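Local structure of predicted component of a thermophile-specific DNA repair system, contains a RAMP domain (4N0L) at residues A[85-89]-A[123-128]; A[95-99]-A[160-164]; A[116-121]-A[240-245]; A[130-136]-A[148-152]; A[246-250]-A[333-337]. The protein is the Csm3 protein of a type III-A CRISPR system, a RAMP protein with an RRM-like fold that binds crRNA and may act in antiviral defence as an endonuclease. The contacts are given in a common frame with arbitrary orientation. Numbering follows the deposited sequence.

Interaction 1: A[85-89]-A[123-128]. With ZN (zinc ion), chain C.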
# COMPACT_ATOMS: atom_id res chain seq x y z
N ARG A 85 12.36 -0.65 -7.19
CA ARG A 85 12.59 -1.19 -5.85
C ARG A 85 13.59 -0.37 -5.04
O ARG A 85 14.69 -0.83 -4.73
CB ARG A 85 13.08 -2.64 -5.95
N HIS A 86 13.21 0.87 -4.72
CA HIS A 86 13.99 1.67 -3.78
C HIS A 86 13.91 1.03 -2.40
O HIS A 86 12.82 0.77 -1.89
CB HIS A 86 13.48 3.11 -3.72
CG HIS A 86 13.85 3.82 -2.45
ND1 HIS A 86 14.95 4.64 -2.34
CD2 HIS A 86 13.24 3.85 -1.23
CE1 HIS A 86 15.02 5.13 -1.11
NE2 HIS A 86 13.99 4.67 -0.42
N GLU A 87 15.07 0.77 -1.81
CA GLU A 87 15.12 0.27 -0.44
C GLU A 87 16.22 0.97 0.34
O GLU A 87 17.38 0.95 -0.06
CB GLU A 87 15.33 -1.24 -0.43
CG GLU A 87 14.13 -2.04 -0.91
CD GLU A 87 14.41 -3.52 -0.99
OE1 GLU A 87 15.21 -3.93 -1.86
OE2 GLU A 87 13.84 -4.28 -0.18
N CYS A 88 15.85 1.59 1.46
CA CYS A 88 16.83 2.21 2.34
C CYS A 88 16.53 1.83 3.78
O CYS A 88 15.48 1.26 4.08
CB CYS A 88 16.83 3.73 2.18
SG CYS A 88 15.44 4.57 2.99
N GLY A 89 17.45 2.16 4.69
CA GLY A 89 17.29 1.80 6.08
C GLY A 89 16.84 2.96 6.94
O GLY A 89 16.72 2.83 8.16
N SER A 123 11.22 -2.64 3.82
CA SER A 123 12.49 -2.59 3.11
C SER A 123 13.41 -3.70 3.61
O SER A 123 13.39 -4.04 4.78
CB SER A 123 13.15 -1.22 3.29
OG SER A 123 14.43 -1.19 2.69
N ALA A 124 14.22 -4.25 2.70
CA ALA A 124 15.17 -5.29 3.07
C ALA A 124 16.39 -4.70 3.78
O ALA A 124 17.16 -5.42 4.42
CB ALA A 124 15.60 -6.08 1.84
N GLY A 125 16.57 -3.39 3.64
CA GLY A 125 17.71 -2.70 4.23
C GLY A 125 18.26 -1.65 3.28
O GLY A 125 17.49 -0.90 2.66
N ASP A 126 19.58 -1.59 3.16
CA ASP A 126 20.22 -0.63 2.27
C ASP A 126 20.34 -1.21 0.86
O ASP A 126 21.44 -1.41 0.35
CB ASP A 126 21.60 -0.23 2.80
CG ASP A 126 22.22 0.91 2.02
OD1 ASP A 126 21.49 1.63 1.31
OD2 ASP A 126 23.46 1.10 2.11
N GLY A 127 19.19 -1.49 0.25
CA GLY A 127 19.14 -2.09 -1.07
C GLY A 127 19.75 -1.21 -2.15
O GLY A 127 20.34 -1.71 -3.11
N ILE A 128 19.59 0.10 -2.01
CA ILE A 128 20.13 1.04 -2.99
C ILE A 128 21.65 1.13 -2.87
O ILE A 128 22.32 1.63 -3.77
CB ILE A 128 19.53 2.45 -2.82
CG1 ILE A 128 19.80 2.98 -1.41
CG2 ILE A 128 18.03 2.42 -3.09
CD1 ILE A 128 19.25 4.37 -1.17
ZN ZN C . 13.53 4.29 1.53
O HOH W 1 20.16 2.92 3.48

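Interaction 2: A[95-99]-A[160-164]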
# COMPACT_ATOMS: atom_id res chain seq x y z
N VAL A 95 17.70 5.95 13.43
CA VAL A 95 18.66 5.76 12.35
C VAL A 95 19.22 7.08 11.82
O VAL A 95 20.44 7.23 11.68
CB VAL A 95 18.04 4.98 11.18
CG1 VAL A 95 18.97 4.98 9.98
CG2 VAL A 95 17.71 3.56 11.61
N TYR A 96 18.35 8.04 11.53
CA TYR A 96 18.80 9.32 10.99
C TYR A 96 19.62 10.12 12.00
O TYR A 96 20.63 10.73 11.64
CB TYR A 96 17.61 10.17 10.53
CG TYR A 96 18.03 11.55 10.08
CD1 TYR A 96 18.61 11.76 8.84
CD2 TYR A 96 17.84 12.66 10.91
CE1 TYR A 96 18.99 13.02 8.43
CE2 TYR A 96 18.23 13.92 10.50
CZ TYR A 96 18.80 14.10 9.26
OH TYR A 96 19.18 15.36 8.85
N GLU A 97 19.18 10.14 13.26
CA GLU A 97 19.89 10.88 14.31
C GLU A 97 21.28 10.28 14.45
O GLU A 97 22.28 10.99 14.56
CB GLU A 97 19.14 10.82 15.64
CG GLU A 97 17.67 11.24 15.61
CD GLU A 97 17.47 12.74 15.58
OE1 GLU A 97 16.62 13.24 16.34
OE2 GLU A 97 18.15 13.43 14.78
N GLU A 98 21.32 8.96 14.43
CA GLU A 98 22.54 8.18 14.57
C GLU A 98 23.48 8.36 13.37
O GLU A 98 24.70 8.24 13.50
CB GLU A 98 22.18 6.70 14.74
CG GLU A 98 23.30 5.79 15.18
CD GLU A 98 22.81 4.38 15.43
OE1 GLU A 98 21.61 4.13 15.21
OE2 GLU A 98 23.62 3.52 15.85
N ALA A 99 22.90 8.65 12.21
CA ALA A 99 23.67 8.78 10.97
C ALA A 99 24.03 10.23 10.62
O ALA A 99 24.87 10.47 9.76
CB ALA A 99 22.91 8.14 9.82
N LEU A 160 28.44 4.25 8.29
CA LEU A 160 27.03 4.29 7.90
C LEU A 160 26.45 2.89 7.74
O LEU A 160 25.27 2.67 8.00
CB LEU A 160 26.86 5.09 6.61
CG LEU A 160 26.39 6.54 6.68
CD1 LEU A 160 26.10 6.96 8.12
CD2 LEU A 160 27.39 7.48 6.03
N SER A 161 27.29 1.95 7.32
CA SER A 161 26.85 0.60 7.01
C SER A 161 26.36 -0.16 8.24
O SER A 161 25.64 -1.15 8.13
CB SER A 161 27.98 -0.18 6.34
OG SER A 161 27.61 -1.52 6.09
N GLY A 162 26.74 0.33 9.42
CA GLY A 162 26.29 -0.26 10.67
C GLY A 162 25.07 0.46 11.20
O GLY A 162 24.47 0.06 12.19
N VAL A 163 24.69 1.54 10.52
CA VAL A 163 23.56 2.36 10.95
C VAL A 163 22.35 2.24 10.01
O VAL A 163 21.23 2.04 10.47
CB VAL A 163 23.97 3.84 11.05
CG1 VAL A 163 22.81 4.68 11.57
CG2 VAL A 163 25.18 4.00 11.95
N VAL A 164 22.59 2.36 8.71
CA VAL A 164 21.50 2.53 7.76
C VAL A 164 21.14 1.27 6.97
O VAL A 164 20.44 1.35 5.95
CB VAL A 164 21.82 3.66 6.75
CG1 VAL A 164 22.09 4.96 7.49
CG2 VAL A 164 23.00 3.28 5.87

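Interaction 3: A[116-121]-A[240-245]. With ZN (zinc ion), chain C.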
# COMPACT_ATOMS: atom_id res chain seq x y z
N PRO A 116 9.30 7.62 3.79
CA PRO A 116 7.89 7.21 3.70
C PRO A 116 7.71 5.89 2.96
O PRO A 116 6.93 5.05 3.39
CB PRO A 116 7.24 8.36 2.93
CG PRO A 116 8.14 9.53 3.14
CD PRO A 116 9.52 8.96 3.21
N VAL A 117 8.42 5.73 1.84
CA VAL A 117 8.35 4.51 1.06
C VAL A 117 8.68 3.27 1.88
O VAL A 117 7.87 2.35 1.99
CB VAL A 117 9.32 4.55 -0.14
CG1 VAL A 117 9.29 3.23 -0.90
CG2 VAL A 117 8.97 5.71 -1.07
N CYS A 118 9.87 3.27 2.48
CA CYS A 118 10.37 2.10 3.18
C CYS A 118 9.71 1.88 4.55
O CYS A 118 9.49 0.73 4.95
CB CYS A 118 11.89 2.20 3.33
SG CYS A 118 12.79 2.09 1.75
N ARG A 119 9.40 2.95 5.27
CA ARG A 119 8.80 2.81 6.59
C ARG A 119 7.37 2.27 6.51
O ARG A 119 6.89 1.59 7.42
CB ARG A 119 8.83 4.15 7.35
CG ARG A 119 7.67 5.08 7.02
CD ARG A 119 7.96 6.52 7.45
NE ARG A 119 6.79 7.37 7.24
CZ ARG A 119 6.84 8.69 7.07
NH1 ARG A 119 8.01 9.32 7.09
NH2 ARG A 119 5.72 9.37 6.89
N ILE A 120 6.68 2.56 5.41
CA ILE A 120 5.31 2.12 5.20
C ILE A 120 5.24 0.75 4.51
O ILE A 120 4.54 -0.15 4.97
CB ILE A 120 4.50 3.13 4.35
CG1 ILE A 120 4.30 4.44 5.13
CG2 ILE A 120 3.15 2.55 3.95
CD1 ILE A 120 3.76 5.57 4.28
N PHE A 121 5.96 0.62 3.40
CA PHE A 121 5.86 -0.58 2.57
C PHE A 121 7.00 -1.56 2.81
O PHE A 121 7.15 -2.55 2.09
CB PHE A 121 5.80 -0.18 1.10
CG PHE A 121 4.58 0.63 0.73
CD1 PHE A 121 3.36 0.01 0.49
CD2 PHE A 121 4.65 2.01 0.63
CE1 PHE A 121 2.24 0.75 0.16
CE2 PHE A 121 3.53 2.76 0.30
CZ PHE A 121 2.32 2.13 0.06
N SER A 240 0.89 11.36 8.39
CA SER A 240 1.69 11.38 7.17
C SER A 240 1.61 10.04 6.45
O SER A 240 1.47 9.99 5.23
CB SER A 240 3.14 11.73 7.48
OG SER A 240 3.46 13.03 7.00
N ASP A 241 1.68 8.95 7.22
CA ASP A 241 1.60 7.61 6.66
C ASP A 241 0.25 7.38 5.98
O ASP A 241 0.19 6.83 4.87
CB ASP A 241 1.82 6.55 7.74
CG ASP A 241 3.28 6.36 8.10
OD1 ASP A 241 4.15 7.02 7.48
OD2 ASP A 241 3.57 5.53 8.99
N LEU A 242 -0.82 7.80 6.65
CA LEU A 242 -2.17 7.65 6.11
C LEU A 242 -2.32 8.41 4.80
O LEU A 242 -2.93 7.91 3.85
CB LEU A 242 -3.20 8.13 7.12
CG LEU A 242 -3.33 7.30 8.40
CD1 LEU A 242 -4.45 7.83 9.28
CD2 LEU A 242 -3.54 5.83 8.07
N LYS A 243 -1.75 9.61 4.75
CA LYS A 243 -1.75 10.41 3.53
C LYS A 243 -1.08 9.69 2.38
O LYS A 243 -1.61 9.64 1.27
CB LYS A 243 -1.06 11.76 3.78
CG LYS A 243 -1.23 12.75 2.63
CD LYS A 243 0.03 13.56 2.40
CE LYS A 243 0.41 14.36 3.64
NZ LYS A 243 1.78 14.92 3.54
N TYR A 244 0.09 9.11 2.66
CA TYR A 244 0.87 8.45 1.62
C TYR A 244 0.27 7.09 1.25
O TYR A 244 0.30 6.70 0.08
CB TYR A 244 2.32 8.29 2.08
CG TYR A 244 3.03 9.61 2.26
CD1 TYR A 244 2.82 10.66 1.37
CD2 TYR A 244 3.91 9.82 3.32
CE1 TYR A 244 3.46 11.87 1.52
CE2 TYR A 244 4.55 11.04 3.48
CZ TYR A 244 4.32 12.06 2.58
OH TYR A 244 4.96 13.27 2.73
N LEU A 245 -0.30 6.39 2.23
CA LEU A 245 -0.98 5.14 1.96
C LEU A 245 -2.18 5.37 1.04
O LEU A 245 -2.35 4.67 0.03
CB LEU A 245 -1.44 4.48 3.26
CG LEU A 245 -2.29 3.22 3.09
CD1 LEU A 245 -1.53 2.17 2.29
CD2 LEU A 245 -2.71 2.66 4.44
ZN ZN C . 13.53 4.29 1.53

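Interaction 4: A[130-136]-A[148-152]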
# COMPACT_ATOMS: atom_id res chain seq x y z
N PHE A 130 23.44 2.72 -0.42
CA PHE A 130 23.85 4.06 0.02
C PHE A 130 25.17 4.03 0.79
O PHE A 130 25.97 4.95 0.71
CB PHE A 130 22.75 4.68 0.88
CG PHE A 130 23.03 6.09 1.32
CD1 PHE A 130 23.51 6.35 2.59
CD2 PHE A 130 22.82 7.15 0.45
CE1 PHE A 130 23.77 7.65 3.00
CE2 PHE A 130 23.08 8.45 0.85
CZ PHE A 130 23.55 8.70 2.13
N SER A 131 25.38 2.95 1.54
CA SER A 131 26.58 2.80 2.35
C SER A 131 27.56 1.81 1.73
O SER A 131 28.38 1.21 2.43
CB SER A 131 26.22 2.36 3.77
OG SER A 131 25.73 1.03 3.80
N ASP A 132 27.47 1.63 0.41
CA ASP A 132 28.33 0.69 -0.30
C ASP A 132 28.85 1.28 -1.62
O ASP A 132 28.35 0.94 -2.69
CB ASP A 132 27.57 -0.61 -0.57
CG ASP A 132 28.47 -1.75 -1.00
OD1 ASP A 132 29.66 -1.51 -1.29
OD2 ASP A 132 27.98 -2.90 -1.07
N PRO A 133 29.85 2.18 -1.54
CA PRO A 133 30.43 2.86 -2.70
C PRO A 133 31.15 1.92 -3.66
O PRO A 133 31.14 2.15 -4.87
CB PRO A 133 31.44 3.84 -2.07
CG PRO A 133 31.05 3.94 -0.63
CD PRO A 133 30.50 2.59 -0.29
N GLY A 134 31.78 0.88 -3.12
CA GLY A 134 32.41 -0.15 -3.93
C GLY A 134 31.42 -0.76 -4.91
O GLY A 134 31.71 -0.89 -6.10
N ARG A 135 30.26 -1.13 -4.40
CA ARG A 135 29.19 -1.68 -5.22
C ARG A 135 28.71 -0.66 -6.25
O ARG A 135 28.60 -0.97 -7.44
CB ARG A 135 28.01 -2.12 -4.34
CG ARG A 135 26.84 -2.74 -5.08
CD ARG A 135 25.76 -3.16 -4.09
NE ARG A 135 24.51 -3.55 -4.75
CZ ARG A 135 23.31 -3.42 -4.20
NH1 ARG A 135 23.19 -2.89 -2.99
NH2 ARG A 135 22.23 -3.80 -4.86
N LEU A 136 28.47 0.57 -5.79
CA LEU A 136 28.00 1.66 -6.64
C LEU A 136 28.90 1.93 -7.83
O LEU A 136 28.42 2.09 -8.96
CB LEU A 136 27.87 2.94 -5.81
CG LEU A 136 26.55 3.26 -5.11
CD1 LEU A 136 25.70 2.02 -4.88
CD2 LEU A 136 26.82 4.00 -3.81
N TYR A 148 26.22 9.36 -4.36
CA TYR A 148 25.90 9.80 -3.00
C TYR A 148 27.02 10.63 -2.37
O TYR A 148 27.03 10.84 -1.15
CB TYR A 148 25.59 8.59 -2.12
CG TYR A 148 24.40 7.80 -2.61
CD1 TYR A 148 23.20 8.44 -2.90
CD2 TYR A 148 24.48 6.43 -2.79
CE1 TYR A 148 22.11 7.72 -3.35
CE2 TYR A 148 23.40 5.70 -3.25
CZ TYR A 148 22.21 6.36 -3.52
OH TYR A 148 21.12 5.65 -3.98
N GLY A 149 27.94 11.11 -3.19
CA GLY A 149 29.08 11.88 -2.71
C GLY A 149 28.67 13.12 -1.94
O GLY A 149 29.23 13.43 -0.89
N ARG A 150 27.67 13.84 -2.47
CA ARG A 150 27.21 15.08 -1.85
C ARG A 150 26.43 14.84 -0.56
O ARG A 150 26.19 15.78 0.20
CB ARG A 150 26.34 15.86 -2.83
CG ARG A 150 24.98 15.25 -3.04
CD ARG A 150 24.18 15.97 -4.12
NE ARG A 150 23.62 17.22 -3.63
CZ ARG A 150 22.94 18.08 -4.39
NH1 ARG A 150 22.74 17.82 -5.67
NH2 ARG A 150 22.45 19.20 -3.86
N TYR A 151 26.01 13.60 -0.32
CA TYR A 151 25.24 13.29 0.88
C TYR A 151 26.10 12.67 1.97
O TYR A 151 25.79 12.78 3.16
CB TYR A 151 24.07 12.36 0.53
CG TYR A 151 23.19 12.91 -0.57
CD1 TYR A 151 22.37 14.00 -0.35
CD2 TYR A 151 23.21 12.35 -1.85
CE1 TYR A 151 21.57 14.52 -1.35
CE2 TYR A 151 22.41 12.86 -2.86
CZ TYR A 151 21.60 13.94 -2.60
OH TYR A 151 20.81 14.45 -3.61
N ARG A 152 27.20 12.04 1.57
CA ARG A 152 28.08 11.38 2.52
C ARG A 152 29.44 11.08 1.90
O ARG A 152 29.54 10.84 0.70
CB ARG A 152 27.44 10.08 3.04
CG ARG A 152 27.19 9.02 1.96
CD ARG A 152 28.28 7.95 1.94
NE ARG A 152 28.06 6.94 0.91
CZ ARG A 152 28.48 7.05 -0.35
NH1 ARG A 152 29.15 8.13 -0.73
NH2 ARG A 152 28.23 6.09 -1.23

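Interaction 5: A[246-250]-A[333-337]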
# COMPACT_ATOMS: atom_id res chain seq x y z
N MET A 246 -3.01 6.34 1.40
CA MET A 246 -4.15 6.73 0.57
C MET A 246 -3.68 7.17 -0.82
O MET A 246 -4.28 6.80 -1.83
CB MET A 246 -4.95 7.86 1.22
CG MET A 246 -5.76 7.45 2.44
SD MET A 246 -6.97 6.16 2.10
CE MET A 246 -7.74 5.98 3.71
N SER A 247 -2.62 7.98 -0.84
CA SER A 247 -2.06 8.47 -2.09
C SER A 247 -1.63 7.34 -3.01
O SER A 247 -1.82 7.40 -4.23
CB SER A 247 -0.86 9.38 -1.82
OG SER A 247 -1.23 10.48 -1.01
N SER A 248 -1.07 6.28 -2.42
CA SER A 248 -0.61 5.15 -3.21
C SER A 248 -1.81 4.44 -3.83
O SER A 248 -1.75 3.97 -4.97
CB SER A 248 0.22 4.18 -2.36
OG SER A 248 -0.59 3.47 -1.44
N LEU A 249 -2.92 4.39 -3.10
CA LEU A 249 -4.15 3.79 -3.61
C LEU A 249 -4.74 4.65 -4.73
O LEU A 249 -5.28 4.12 -5.71
CB LEU A 249 -5.18 3.61 -2.49
CG LEU A 249 -4.74 2.69 -1.34
CD1 LEU A 249 -5.81 2.61 -0.26
CD2 LEU A 249 -4.39 1.31 -1.87
N LYS A 250 -4.65 5.96 -4.58
CA LYS A 250 -5.06 6.90 -5.62
C LYS A 250 -4.26 6.67 -6.90
O LYS A 250 -4.80 6.73 -8.01
CB LYS A 250 -4.90 8.34 -5.12
CG LYS A 250 -4.82 9.40 -6.21
CD LYS A 250 -6.14 9.56 -6.94
CE LYS A 250 -6.11 10.76 -7.87
NZ LYS A 250 -7.33 10.84 -8.71
N PRO A 333 -9.87 7.23 -1.92
CA PRO A 333 -8.58 7.53 -1.29
C PRO A 333 -8.25 9.02 -1.22
O PRO A 333 -7.87 9.51 -0.15
CB PRO A 333 -7.58 6.81 -2.20
CG PRO A 333 -8.34 5.64 -2.70
CD PRO A 333 -9.77 6.11 -2.87
N GLU A 334 -8.42 9.73 -2.33
CA GLU A 334 -8.10 11.15 -2.39
C GLU A 334 -9.03 11.98 -1.50
O GLU A 334 -8.64 13.03 -0.99
CB GLU A 334 -8.18 11.64 -3.84
CG GLU A 334 -7.82 13.10 -4.04
CD GLU A 334 -8.09 13.56 -5.46
OE1 GLU A 334 -8.65 12.77 -6.25
OE2 GLU A 334 -7.74 14.72 -5.79
N GLU A 335 -10.25 11.49 -1.30
CA GLU A 335 -11.20 12.17 -0.44
C GLU A 335 -10.85 12.00 1.04
O GLU A 335 -11.02 12.92 1.84
CB GLU A 335 -12.62 11.67 -0.71
CG GLU A 335 -13.09 11.93 -2.13
CD GLU A 335 -14.52 11.49 -2.36
OE1 GLU A 335 -14.80 10.28 -2.25
OE2 GLU A 335 -15.37 12.36 -2.66
N TRP A 336 -10.35 10.82 1.39
CA TRP A 336 -9.86 10.58 2.75
C TRP A 336 -8.68 11.48 3.08
O TRP A 336 -8.56 11.96 4.21
CB TRP A 336 -9.48 9.11 2.94
CG TRP A 336 -10.65 8.22 3.19
CD1 TRP A 336 -11.23 7.36 2.30
CD2 TRP A 336 -11.39 8.10 4.41
NE1 TRP A 336 -12.29 6.71 2.90
CE2 TRP A 336 -12.41 7.15 4.19
CE3 TRP A 336 -11.29 8.70 5.67
CZ2 TRP A 336 -13.32 6.79 5.18
CZ3 TRP A 336 -12.20 8.34 6.65
CH2 TRP A 336 -13.20 7.39 6.40
N VAL A 337 -7.81 11.70 2.10
CA VAL A 337 -6.65 12.56 2.28
C VAL A 337 -7.07 13.97 2.68
O VAL A 337 -6.58 14.53 3.66
CB VAL A 337 -5.80 12.65 0.99
CG1 VAL A 337 -4.75 13.75 1.12
CG2 VAL A 337 -5.13 11.32 0.71

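Interaction 1: A[85-89]-A[123-128]
Glu87 gives up the most surface here, 105 Å², and it is held at both its backbone and its carboxylate. Its carbonyl O accepts from Ile128 N at 3.1 Å (angle 157°), while its OE2 accepts from Ala124 N at 2.9 Å (151°), so one residue bonds to both ends of the 124-128 loop. Ile128, covered by 67 Å², sends CG2 to 3.9 Å from His86 ND1, a nitrogen hydrogen-bonded to Phe77 O, and CD1 to 4.2 Å from Cys88 CB, placing aliphatic carbon beside two zinc ligands. Cys88 itself binds the ion through SG at 2.4 Å and His86 through NE2 at 2.0 Å; Cys115 and Cys118 complete the site of three cysteines and one histidine. In the facing loop, Ser123 OG accepts from Gly125 N at 3.2 Å, an ST turn, and Gly125 has backbone angles (140/-136) that call for glycine. Both segments are irregular: 85-89 links helices 74-78 and 93-99; the 123-128 loop follows helix 116-121, whose Val117 touches His86, and precedes helix 133-137.

Interaction 2: A[95-99]-A[160-164]
Val163 sets its CG1 methyl against one side of helix 93-99, 3.5 Å from Val95 O, 3.8 Å from Glu98 CG and 3.9 Å from Ala99 CB. It loses 82 Å² to the helix, the largest share of any residue in the contact, and its CA-to-CB bond points toward the helical segment. Val95 and Ala99, one turn apart, form the receiving surface. Val164 CG1 approaches both, at 4.0 Å from Val95 CG1 and 4.0 Å from Ala99 CB, and Leu160 CD1 reaches Ala99 CB at 3.8 Å. The small alanine lets the chain come close: the CA atoms of Ala99 and Leu160 are 6.4 Å apart, and those of Val95 and Val163 6.1 Å. In the 160-164 segment Leu160 O accepts from both Val163 N and Val164 N, each at 2.8 Å, consistent with the three apolar side chains reaching the helix together. The contact joins helix 93-99 to the turn after helix 157-160, near the zinc site: the Val164 side chain is about 7 Å from that of Cys88. No hydrogen bond crosses, and the 253 Å² buried is chiefly aliphatic, Glu98 contributing methylene carbon; the join therefore rests on shape and exclusion of water, without directional polar bonds.

Interaction 3: A[116-121]-A[240-245]
Ile120 lies at the apolar centre, its CD1 3.8 Å from Tyr244 CB and its CA 6.8 Å from that of Asp241, the nearest CA pair. Pro116 CB packs on Tyr244 CD2 at 3.7 Å, and more loosely Phe121 CZ meets Leu245 CD1 at 4.4 Å. The short axes pass 10.6 Å apart at 91°, so two nearly perpendicular helices touch over a limited patch, 326 Å² in all. Toward the polar edge, Arg119 forms a salt bridge with Asp241: NE and NH2 of the arginine donate to OD1 of the aspartate at 2.7 and 2.9 Å. Asp241 OD2 is taken by Tyr230 and Arg171, and Tyr244 OH by Glu111. On a different side of helix 116-121, Cys118 SG binds zinc at 2.3 Å, with His86, Cys88 and Cys115 as the other ligands. The helix carrying this ligand is thus joined to helix 238-255 by apolar packing and a buried ion pair, in which an aspartate shared by two arginines has its charge balanced within the protein.

Interaction 4: A[130-136]-A[148-152]
The 130-136 segment runs from loop into the start of helix 133-137, with Asp132 at the N-cap: Asp132 OD1 accepts from Arg135 N at 3.2 Å (162°). The facing segment has helical backbone angles at 149-151 without regular helical bonding throughout, although Tyr148 O accepts from Tyr151 N at 3.1 Å and Arg152 N at 3.0 Å. The backbones stay apart, the closest CA pair being Phe130 and Tyr148 at 6.8 Å, so the contact is made by side chains, together with the carbonyl of Phe130. Phe130, covered by 102 Å², lays CD2 over one face of the Tyr148 ring, 3.5 Å from Tyr148 CG; the two rings meet obliquely, centroids 4.8 Å apart and planes at 54°. Leu136 CD2 reaches the edge of the same tyrosine, 3.5 Å from Tyr148 CD2. Arg152 supplies the polar bonds across the segments: its NE donates to Phe130 O at 2.9 Å, and its NH2 adds a weak bond to the same oxygen at 3.2 Å. Pro133 CG sits over one face of the guanidinium, 3.6 Å from Arg152 NH2. The charge of Arg152 is met by Asp146, and Tyr148 OH donates to Val76 O. This pairing closes the short excursion between helices 133-137 and 157-160, where Ala157 packs on Pro133 and Leu160 on Arg152; in addition, Asp126 of the zinc-site loop accepts from the Phe130 and Ser131 amides.

Interaction 5: A[246-250]-A[333-337]
A proline at the first turn of one helix wedges against the backbone of another: Pro333 CB lies 3.3 Å from Met246 O and 3.9 Å from Lys250 N, and the CA atoms of Met246 and Pro333 are only 4.9 Å apart. Met246 O still accepts the helical bond from Lys250 N at 2.9 Å, so the close approach leaves that bond intact. Pro333 CG also packs on Leu249 CB at 3.8 Å. Met246, with 85 Å² covered, spreads along the partner helix: its CB is 3.5 Å from Val337 CG2, its CE 3.7 Å from Trp336 CB, and its SD 5.0 Å from the centroid of the five-membered ring of Trp336, an oblique Met-aromatic contact. At the exposed margin Lys250 NZ and Glu334 OE1 form a salt bridge at 3.4 Å, weak as a hydrogen bond. The short axes approach to 8.4 Å at 151°, a roughly antiparallel pairing of helices 238-255 and 333-338. Both pack on the antiparallel sheet: Pro333 and Leu249 touch Phe270 of strand 268-278, Trp336 donates its NE1 proton to Ile272 O of that strand, and Met246 and Leu249 reach Leu10 of strand 7-16.

Interactions 3 and 5 use successive parts of helix 238-255 and meet where Phe121 CZ lies 3.5 Å from Ser248 OG, but their geometry differs: a near-perpendicular crossing with a buried ion pair in one, a roughly antiparallel pairing with its ion pair at the surface in the other. Interactions 1 and 3 share the zinc ion, which ties the loop at 85-89 to helix 116-121. Farther from the chain centre, interactions 1, 2 and 4 touch one another in a region devoid of strands, yet all are largely buried. There, hydrogen bonds to backbone amides dominate interaction 1, beside the metal site, aliphatic packing interaction 2, and aromatic packing plus an arginine-carbonyl bond interaction 4.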